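Local coordinates for uncharacterized protein (Acinetobacter baumannii, PDB 5D66), which is of unknown function but folds as an ankyrin repeat domain, a scaffold that in many relatives serves protein-protein recognition, at residues A109-I122 with N151-G163. Residues are numbered along the deposited sequence; the frame is centred on the assembly and turned at random.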
# COMPACT_ATOMS: atom_id res chain seq x y z
N ALA A 109 2.26 -3.18 3.21
CA ALA A 109 2.77 -4.20 2.30
C ALA A 109 3.85 -5.01 3.01
O ALA A 109 3.89 -6.26 2.92
CB ALA A 109 3.28 -3.56 1.05
N ALA A 110 4.74 -4.33 3.74
CA ALA A 110 5.77 -5.03 4.49
C ALA A 110 5.17 -5.85 5.63
O ALA A 110 5.53 -6.98 5.85
CB ALA A 110 6.79 -4.00 4.99
N GLU A 111 4.25 -5.23 6.40
CA GLU A 111 3.54 -5.89 7.46
C GLU A 111 2.95 -7.23 7.05
O GLU A 111 3.03 -8.23 7.76
CB GLU A 111 2.41 -4.97 7.92
CG GLU A 111 1.51 -5.50 8.99
CD GLU A 111 0.29 -4.58 9.24
OE1 GLU A 111 -0.01 -3.67 8.44
OE2 GLU A 111 -0.48 -4.91 10.17
N ARG A 112 2.33 -7.23 5.87
CA ARG A 112 1.58 -8.36 5.40
C ARG A 112 2.41 -9.36 4.60
O ARG A 112 1.93 -10.39 4.18
CB ARG A 112 0.35 -7.90 4.64
CG ARG A 112 -0.58 -7.07 5.56
CD ARG A 112 -1.66 -6.51 4.89
NE ARG A 112 -2.29 -5.44 5.63
CZ ARG A 112 -3.37 -4.80 5.18
NH1 ARG A 112 -4.04 -5.25 4.14
NH2 ARG A 112 -3.91 -3.83 5.93
N GLY A 113 3.70 -9.06 4.42
CA GLY A 113 4.57 -10.00 3.75
C GLY A 113 4.42 -10.03 2.27
O GLY A 113 4.76 -11.04 1.65
N HIS A 114 3.97 -8.94 1.64
CA HIS A 114 3.72 -8.90 0.20
C HIS A 114 5.03 -8.48 -0.51
O HIS A 114 5.27 -7.31 -0.73
CB HIS A 114 2.60 -7.87 -0.14
CG HIS A 114 1.26 -8.16 0.43
ND1 HIS A 114 0.69 -9.41 0.46
CD2 HIS A 114 0.35 -7.31 0.98
CE1 HIS A 114 -0.54 -9.31 0.95
NE2 HIS A 114 -0.75 -8.06 1.32
N VAL A 115 5.86 -9.49 -0.79
CA VAL A 115 7.23 -9.20 -1.21
C VAL A 115 7.28 -8.36 -2.52
O VAL A 115 8.01 -7.38 -2.59
CB VAL A 115 8.05 -10.52 -1.39
CG1 VAL A 115 9.48 -10.23 -1.87
CG2 VAL A 115 8.11 -11.32 -0.12
N GLU A 116 6.53 -8.78 -3.53
CA GLU A 116 6.62 -8.09 -4.83
C GLU A 116 6.03 -6.68 -4.72
O GLU A 116 6.50 -5.77 -5.38
CB GLU A 116 5.95 -8.87 -5.96
CG GLU A 116 6.63 -10.19 -6.24
CD GLU A 116 8.10 -10.05 -6.42
OE1 GLU A 116 8.56 -9.16 -7.15
OE2 GLU A 116 8.85 -10.80 -5.79
N THR A 117 5.03 -6.50 -3.86
CA THR A 117 4.47 -5.16 -3.62
C THR A 117 5.52 -4.26 -2.93
O THR A 117 5.72 -3.11 -3.32
CB THR A 117 3.23 -5.24 -2.80
OG1 THR A 117 2.23 -6.01 -3.49
CG2 THR A 117 2.64 -3.89 -2.51
N VAL A 118 6.24 -4.79 -1.94
CA VAL A 118 7.34 -4.09 -1.32
C VAL A 118 8.40 -3.69 -2.37
O VAL A 118 8.83 -2.55 -2.43
CB VAL A 118 7.94 -4.91 -0.16
CG1 VAL A 118 9.31 -4.33 0.27
CG2 VAL A 118 6.98 -4.98 0.99
N ARG A 119 8.79 -4.66 -3.18
CA ARG A 119 9.79 -4.40 -4.22
C ARG A 119 9.33 -3.22 -5.12
O ARG A 119 10.11 -2.32 -5.42
CB ARG A 119 10.07 -5.68 -5.03
CG ARG A 119 11.27 -5.59 -5.90
CD ARG A 119 11.40 -6.80 -6.88
NE ARG A 119 11.08 -8.15 -6.36
CZ ARG A 119 11.87 -8.86 -5.53
NH1 ARG A 119 13.07 -8.44 -5.20
NH2 ARG A 119 11.44 -10.03 -5.08
N THR A 120 8.11 -3.29 -5.55
CA THR A 120 7.50 -2.31 -6.44
C THR A 120 7.47 -0.94 -5.82
O THR A 120 7.79 0.07 -6.49
CB THR A 120 6.12 -2.79 -6.85
OG1 THR A 120 6.23 -4.02 -7.62
CG2 THR A 120 5.35 -1.78 -7.70
N LEU A 121 7.04 -0.84 -4.58
CA LEU A 121 6.96 0.43 -3.88
C LEU A 121 8.31 1.04 -3.59
O LEU A 121 8.47 2.24 -3.67
CB LEU A 121 6.08 0.29 -2.65
CG LEU A 121 4.58 0.04 -2.95
CD1 LEU A 121 3.89 -0.34 -1.64
CD2 LEU A 121 3.90 1.21 -3.53
N ILE A 122 9.29 0.20 -3.21
CA ILE A 122 10.65 0.68 -3.07
C ILE A 122 11.13 1.30 -4.38
O ILE A 122 11.69 2.41 -4.40
CB ILE A 122 11.60 -0.43 -2.60
CG1 ILE A 122 11.33 -0.79 -1.13
CG2 ILE A 122 13.03 -0.01 -2.78
CD1 ILE A 122 12.04 -2.07 -0.70
N ASN A 151 9.35 -14.74 3.49
CA ASN A 151 8.90 -13.46 2.97
C ASN A 151 9.43 -12.29 3.76
O ASN A 151 9.79 -11.26 3.20
CB ASN A 151 7.36 -13.29 3.05
CG ASN A 151 6.60 -14.28 2.24
OD1 ASN A 151 7.01 -15.40 2.17
ND2 ASN A 151 5.49 -13.88 1.63
N TYR A 152 9.42 -12.42 5.08
CA TYR A 152 9.86 -11.34 5.92
C TYR A 152 11.36 -11.12 5.89
O TYR A 152 11.82 -9.98 5.93
CB TYR A 152 9.32 -11.49 7.37
CG TYR A 152 7.80 -11.34 7.38
CD1 TYR A 152 7.24 -10.12 7.29
CD2 TYR A 152 6.96 -12.46 7.39
CE1 TYR A 152 5.89 -9.97 7.24
CE2 TYR A 152 5.57 -12.32 7.32
CZ TYR A 152 5.05 -11.04 7.28
OH TYR A 152 3.67 -10.88 7.28
N GLN A 153 12.13 -12.21 5.82
CA GLN A 153 13.57 -12.04 5.57
C GLN A 153 13.82 -11.32 4.24
O GLN A 153 14.67 -10.42 4.17
CB GLN A 153 14.27 -13.39 5.53
CG GLN A 153 14.34 -14.09 6.87
CD GLN A 153 14.88 -15.50 6.75
OE1 GLN A 153 15.67 -15.80 5.89
NE2 GLN A 153 14.40 -16.36 7.61
N GLN A 154 13.05 -11.69 3.21
CA GLN A 154 13.24 -11.10 1.87
C GLN A 154 12.89 -9.60 1.93
O GLN A 154 13.63 -8.77 1.38
CB GLN A 154 12.38 -11.83 0.84
CG GLN A 154 12.88 -13.22 0.64
CD GLN A 154 11.87 -14.16 -0.02
OE1 GLN A 154 10.81 -13.73 -0.45
NE2 GLN A 154 12.24 -15.42 -0.13
N ILE A 155 11.83 -9.25 2.65
CA ILE A 155 11.40 -7.84 2.78
C ILE A 155 12.41 -7.05 3.58
O ILE A 155 12.75 -5.91 3.23
CB ILE A 155 10.00 -7.79 3.37
CG1 ILE A 155 8.98 -8.18 2.29
CG2 ILE A 155 9.68 -6.44 3.98
CD1 ILE A 155 7.66 -8.61 2.77
N VAL A 156 12.89 -7.60 4.72
CA VAL A 156 14.00 -6.95 5.45
C VAL A 156 15.18 -6.67 4.52
O VAL A 156 15.76 -5.58 4.52
CB VAL A 156 14.35 -7.72 6.69
CG1 VAL A 156 15.66 -7.22 7.31
CG2 VAL A 156 13.22 -7.66 7.72
N ALA A 157 15.60 -7.71 3.78
CA ALA A 157 16.73 -7.55 2.90
C ALA A 157 16.50 -6.45 1.88
O ALA A 157 17.40 -5.67 1.57
CB ALA A 157 17.12 -8.85 2.29
N LEU A 158 15.31 -6.42 1.29
CA LEU A 158 14.97 -5.39 0.28
C LEU A 158 15.04 -4.02 0.88
O LEU A 158 15.61 -3.08 0.29
CB LEU A 158 13.55 -5.59 -0.28
CG LEU A 158 13.34 -6.77 -1.22
CD1 LEU A 158 11.85 -6.86 -1.59
CD2 LEU A 158 14.14 -6.65 -2.45
N LEU A 159 14.46 -3.84 2.03
CA LEU A 159 14.42 -2.51 2.71
C LEU A 159 15.83 -2.02 3.01
O LEU A 159 16.18 -0.88 2.80
CB LEU A 159 13.59 -2.53 3.98
CG LEU A 159 12.06 -2.68 3.69
CD1 LEU A 159 11.37 -3.11 5.01
CD2 LEU A 159 11.43 -1.39 3.21
N LEU A 160 16.64 -2.93 3.57
CA LEU A 160 18.00 -2.56 3.96
C LEU A 160 18.85 -2.25 2.73
O LEU A 160 19.58 -1.24 2.70
CB LEU A 160 18.63 -3.63 4.82
CG LEU A 160 17.99 -3.82 6.19
CD1 LEU A 160 18.62 -5.07 6.85
CD2 LEU A 160 18.16 -2.63 7.06
N LYS A 161 18.76 -3.05 1.68
CA LYS A 161 19.58 -2.79 0.49
C LYS A 161 19.16 -1.47 -0.14
O LYS A 161 20.01 -0.72 -0.69
CB LYS A 161 19.44 -3.92 -0.52
CG LYS A 161 20.16 -3.74 -1.85
CD LYS A 161 21.66 -3.55 -1.65
CE LYS A 161 22.43 -3.62 -2.88
NZ LYS A 161 22.13 -2.47 -3.77
N ALA A 162 17.88 -1.12 -0.08
CA ALA A 162 17.37 0.12 -0.63
C ALA A 162 17.81 1.33 0.16
O ALA A 162 17.64 2.42 -0.34
CB ALA A 162 15.87 0.07 -0.75
N GLY A 163 18.29 1.14 1.39
CA GLY A 163 18.75 2.25 2.17
C GLY A 163 17.94 2.61 3.40
O GLY A 163 18.12 3.70 3.89
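Val115 and Leu158 each plug a hollow in the opposing helix, the reciprocal knobs-into-holes packing that joins helices 115-124 and 150-162 side by side in this ankyrin repeat domain. Helices 115-122 and 151-162 run nearly parallel, at 8°, with their axes 9.8 Å apart. Val115 enters the hollow formed by Asn151, Gln154, Ile155 and Leu158; its CG2 lies 3.6 Å from Gln154 OE1. Leu158 returns the fit among Val115, Val118, Arg119 and Ile122. Its CD1 lies above one face of the Arg119 guanidinium, offset toward the rim; in the conformers described, NE and NH2 form a side-on salt bridge to Glu116, one oxygen each.

Towards the turn, Ile155 directs CD1 to within 3.5 Å of Gly113 CA, while its CG2 branch meets Ala110 CB; Ala142 of helix 138-144 also touches Ile155. Gly113, with positive phi, closes a Schellman motif: Gly113 N and His114 N bond back to Ala110 O and Ala109 O. Ile122 fits the far end, its CD1 against Leu158 CB and Leu159 CD2 and its CG2 tightly packed, 3.5 Å from Ala162 CB.

Helix 150-162 also binds carbonyls at the end of helix 106-111 and in the turn after it. Tyr152 OH donates to Glu111 O (2.8 Å), 31° out of the carbonyl plane, whereas Asn151 ND2, in the conformer described, donates to Gly113 O in that carbonyl's plane, at 2.9 Å and an almost straight 171°.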